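Local coordinates for nucleoside diphosphate kinase family protein (Babesia bovis, PDB 3JS9) that probably transfers the terminal phosphate of a nucleoside triphosphate to a nucleoside diphosphate through a phosphohistidine intermediate, with magnesium as cofactor, at residues G27-R32 with F119-A124. Residues are numbered along the deposited sequence; the frame is centred on the assembly and turned at random.
Sequences GEILKR and FNIVHA. With SO4 (sulfate ion), chain G.
I29 turns CG1 beside its own backbone N (chi1 -72°) and extends it (chi2 157°), which carries CD1 out from helix 26-36 to the CG2 methyl of I121, 3.4 Å away. This is the ferredoxin-like alpha/beta sandwich of nucleoside diphosphate kinases, whose helix 26-36 packs against the antiparallel sheet; strand 122-124 is an outer strand of that sheet within the chain. I121 leads in to it with CG2 anti to its backbone N, so that this branch faces I29 while CG1 and CD1 run away from the helix. The other branch of I29 is looser: its CG2 lies 4.2 Å from CG2 of V122. All three residues are buried and no hydrogen bond joins 27-32 to 119-124, so this meeting is purely apolar. I29 also leans on V16 and V122 on I14, both of neighbouring strand 10-16.

On the helix, E28 and R32 pair one turn apart. R32 NE gives a fairly straight bond to the anti lone pair of E28 OE2 (2.8 Å, 162°), nearly in the guanidinium plane. The arginine's NH1 has a second acid in D112, which ties the helix to helix 109-113, while E28 OE1 bridges to K31 of a second subunit.

H123, the predicted phosphohistidine residue, follows V122 on the strand, and N120, a predicted ATP ligand, lies in the loop just before it. A sulfate, probably from the crystallisation liquor, sits at the H123 ring edge, consistent with a phosphate position. E134 holds the ring's NE2, while H123 ND1 donates to sulfate O1 at 3.0 Å and more weakly to sulfate O3 at 3.2 Å.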
ATOM      1  N   GLY A  27       8.746  -5.805  -8.484  1.00 15.27           N
ATOM      2  CA  GLY A  27       7.739  -6.395  -7.570  1.00 14.58           C
ATOM      3  C   GLY A  27       6.382  -5.730  -7.706  1.00 14.56           C
ATOM      4  O   GLY A  27       5.355  -6.405  -7.784  1.00 15.20           O
ATOM      5  N   GLU A  28       6.382  -4.400  -7.753  1.00 14.19           N
ATOM      6  CA  GLU A  28       5.190  -3.608  -7.945  1.00 14.54           C
ATOM      7  C   GLU A  28       4.441  -4.004  -9.216  1.00 14.93           C
ATOM      8  O   GLU A  28       3.225  -4.135  -9.206  1.00 15.32           O
ATOM      9  CB  GLU A  28       5.593  -2.136  -8.005  1.00 15.24           C
ATOM     10  CG  GLU A  28       4.479  -1.133  -8.245  1.00 18.03           C
ATOM     11  CD  GLU A  28       3.412  -1.114  -7.149  1.00 21.13           C
ATOM     12  OE1 GLU A  28       3.728  -1.371  -5.984  1.00 24.33           O
ATOM     13  OE2 GLU A  28       2.236  -0.848  -7.452  1.00 24.56           O
ATOM     14  N   ILE A  29       5.169  -4.195 -10.312  1.00 15.19           N
ATOM     15  CA  ILE A  29       4.559  -4.473 -11.594  1.00 14.64           C
ATOM     16  C   ILE A  29       3.986  -5.888 -11.573  1.00 16.09           C
ATOM     17  O   ILE A  29       2.799  -6.096 -11.936  1.00 17.06           O
ATOM     18  CB  ILE A  29       5.574  -4.259 -12.773  1.00 14.75           C
ATOM     19  CG1 ILE A  29       5.869  -2.742 -13.000  1.00 14.05           C
ATOM     20  CG2 ILE A  29       5.100  -4.942 -14.053  1.00 12.12           C
ATOM     21  CD1 ILE A  29       7.253  -2.449 -13.729  1.00 10.08           C
ATOM     22  N   LEU A  30       4.795  -6.859 -11.129  1.00 15.78           N
ATOM     23  CA  LEU A  30       4.326  -8.235 -11.011  1.00 15.78           C
ATOM     24  C   LEU A  30       3.021  -8.266 -10.190  1.00 15.87           C
ATOM     25  O   LEU A  30       2.008  -8.821 -10.609  1.00 15.11           O
ATOM     26  CB  LEU A  30       5.413  -9.120 -10.387  1.00 15.45           C
ATOM     27  CG  LEU A  30       5.374 -10.647 -10.657  1.00 17.35           C
ATOM     28  CD1 LEU A  30       6.678 -11.276 -10.249  1.00 15.18           C
ATOM     29  CD2 LEU A  30       4.191 -11.434 -10.016  1.00 14.22           C
ATOM     30  N   LYS A  31       3.056  -7.621  -9.028  1.00 16.82           N
ATOM     31  CA  LYS A  31       1.942  -7.598  -8.093  1.00 17.05           C
ATOM     32  C   LYS A  31       0.675  -7.009  -8.746  1.00 17.19           C
ATOM     33  O   LYS A  31      -0.441  -7.508  -8.526  1.00 17.02           O
ATOM     34  CB  LYS A  31       2.386  -6.822  -6.864  1.00 17.32           C
ATOM     35  CG  LYS A  31       1.342  -6.638  -5.741  1.00 20.22           C
ATOM     36  CD  LYS A  31       2.074  -6.042  -4.504  1.00 25.79           C
ATOM     37  CE  LYS A  31       1.133  -5.222  -3.567  1.00 29.46           C
ATOM     38  NZ  LYS A  31       0.220  -6.133  -2.802  1.00 28.67           N
ATOM     39  N   ARG A  32       0.837  -5.982  -9.584  1.00 16.76           N
ATOM     40  CA  ARG A  32      -0.336  -5.401 -10.249  1.00 16.62           C
ATOM     41  C   ARG A  32      -0.940  -6.393 -11.198  1.00 17.24           C
ATOM     42  O   ARG A  32      -2.166  -6.502 -11.260  1.00 19.66           O
ATOM     43  CB  ARG A  32      -0.006  -4.103 -10.994  1.00 16.96           C
ATOM     44  CG  ARG A  32       0.136  -2.887 -10.088  1.00 13.92           C
ATOM     45  CD  ARG A  32       0.781  -1.763 -10.820  1.00 13.09           C
ATOM     46  NE  ARG A  32       1.037  -0.644  -9.932  1.00 13.19           N
ATOM     47  CZ  ARG A  32       0.547   0.587 -10.101  1.00 11.51           C
ATOM     48  NH1 ARG A  32       0.871   1.521  -9.224  1.00  6.65           N
ATOM     49  NH2 ARG A  32      -0.200   0.894 -11.167  1.00  5.97           N
ATOM     50  N   PHE A 119      11.722   6.146 -21.295  1.00 22.75           N
ATOM     51  CA  PHE A 119      11.891   5.487 -19.997  1.00 20.79           C
ATOM     52  C   PHE A 119      10.536   5.133 -19.419  1.00 19.78           C
ATOM     53  O   PHE A 119      10.155   5.587 -18.340  1.00 18.86           O
ATOM     54  CB  PHE A 119      12.698   6.372 -19.042  1.00 20.01           C
ATOM     55  CG  PHE A 119      14.111   6.595 -19.480  1.00 20.63           C
ATOM     56  CD1 PHE A 119      15.009   5.528 -19.577  1.00 21.77           C
ATOM     57  CD2 PHE A 119      14.568   7.881 -19.805  1.00 22.17           C
ATOM     58  CE1 PHE A 119      16.358   5.734 -19.974  1.00 20.20           C
ATOM     59  CE2 PHE A 119      15.908   8.102 -20.198  1.00 19.42           C
ATOM     60  CZ  PHE A 119      16.799   7.035 -20.276  1.00 19.45           C
ATOM     61  N   ASN A 120       9.807   4.299 -20.153  1.00 19.81           N
ATOM     62  CA  ASN A 120       8.438   4.017 -19.799  1.00 19.11           C
ATOM     63  C   ASN A 120       8.245   2.669 -19.123  1.00 19.00           C
ATOM     64  O   ASN A 120       7.170   2.030 -19.231  1.00 18.78           O
ATOM     65  CB  ASN A 120       7.526   4.235 -20.999  1.00 19.90           C
ATOM     66  CG  ASN A 120       7.795   3.272 -22.139  1.00 21.61           C
ATOM     67  OD1 ASN A 120       8.801   2.530 -22.153  1.00 21.85           O
ATOM     68  ND2 ASN A 120       6.882   3.274 -23.113  1.00 19.25           N
ATOM     69  N   ILE A 121       9.307   2.266 -18.411  1.00 18.27           N
ATOM     70  CA  ILE A 121       9.255   1.255 -17.355  1.00 18.03           C
ATOM     71  C   ILE A 121       9.079  -0.197 -17.829  1.00 18.67           C
ATOM     72  O   ILE A 121       9.776  -1.107 -17.336  1.00 18.50           O
ATOM     73  CB  ILE A 121       8.103   1.501 -16.312  1.00 17.80           C
ATOM     74  CG1 ILE A 121       7.981   2.977 -15.871  1.00 17.45           C
ATOM     75  CG2 ILE A 121       8.207   0.493 -15.140  1.00 15.55           C
ATOM     76  CD1 ILE A 121       9.162   3.513 -15.302  1.00 18.67           C
ATOM     77  N   VAL A 122       8.122  -0.417 -18.733  1.00 18.55           N
ATOM     78  CA  VAL A 122       7.599  -1.753 -18.918  1.00 19.28           C
ATOM     79  C   VAL A 122       7.068  -1.917 -20.332  1.00 19.93           C
ATOM     80  O   VAL A 122       6.558  -0.956 -20.919  1.00 20.90           O
ATOM     81  CB  VAL A 122       6.459  -2.036 -17.887  1.00 18.89           C
ATOM     82  CG1 VAL A 122       5.231  -1.158 -18.204  1.00 19.28           C
ATOM     83  CG2 VAL A 122       6.057  -3.507 -17.900  1.00 16.96           C
ATOM     84  N   HIS A 123       7.172  -3.127 -20.873  1.00 19.82           N
ATOM     85  CA  HIS A 123       6.615  -3.426 -22.190  1.00 19.71           C
ATOM     86  C   HIS A 123       5.409  -4.329 -22.010  1.00 18.79           C
ATOM     87  O   HIS A 123       5.460  -5.270 -21.206  1.00 19.29           O
ATOM     88  CB  HIS A 123       7.659  -4.128 -23.110  1.00 19.60           C
ATOM     89  CG  HIS A 123       7.030  -4.909 -24.225  1.00 20.91           C
ATOM     90  ND1 HIS A 123       6.784  -4.364 -25.467  1.00 22.01           N
ATOM     91  CD2 HIS A 123       6.492  -6.154 -24.250  1.00 20.75           C
ATOM     92  CE1 HIS A 123       6.146  -5.247 -26.219  1.00 22.09           C
ATOM     93  NE2 HIS A 123       5.966  -6.344 -25.508  1.00 22.19           N
ATOM     94  N   ALA A 124       4.352  -4.079 -22.768  1.00 18.20           N
ATOM     95  CA  ALA A 124       3.257  -5.058 -22.885  1.00 19.03           C
ATOM     96  C   ALA A 124       3.010  -5.366 -24.330  1.00 19.67           C
ATOM     97  O   ALA A 124       3.161  -4.507 -25.157  1.00 20.39           O
ATOM     98  CB  ALA A 124       1.954  -4.543 -22.219  1.00 18.39           C
TER
HETATM   99  S   SO4 G 152       8.057  -1.093 -26.054  1.00 60.59           S
HETATM  100  O1  SO4 G 152       6.652  -1.417 -25.766  1.00 60.29           O
HETATM  101  O2  SO4 G 152       8.154  -0.724 -27.448  1.00 62.06           O
HETATM  102  O3  SO4 G 152       9.050  -2.155 -25.823  1.00 60.65           O
HETATM  103  O4  SO4 G 152       8.355   0.030 -25.203  1.00 62.46           O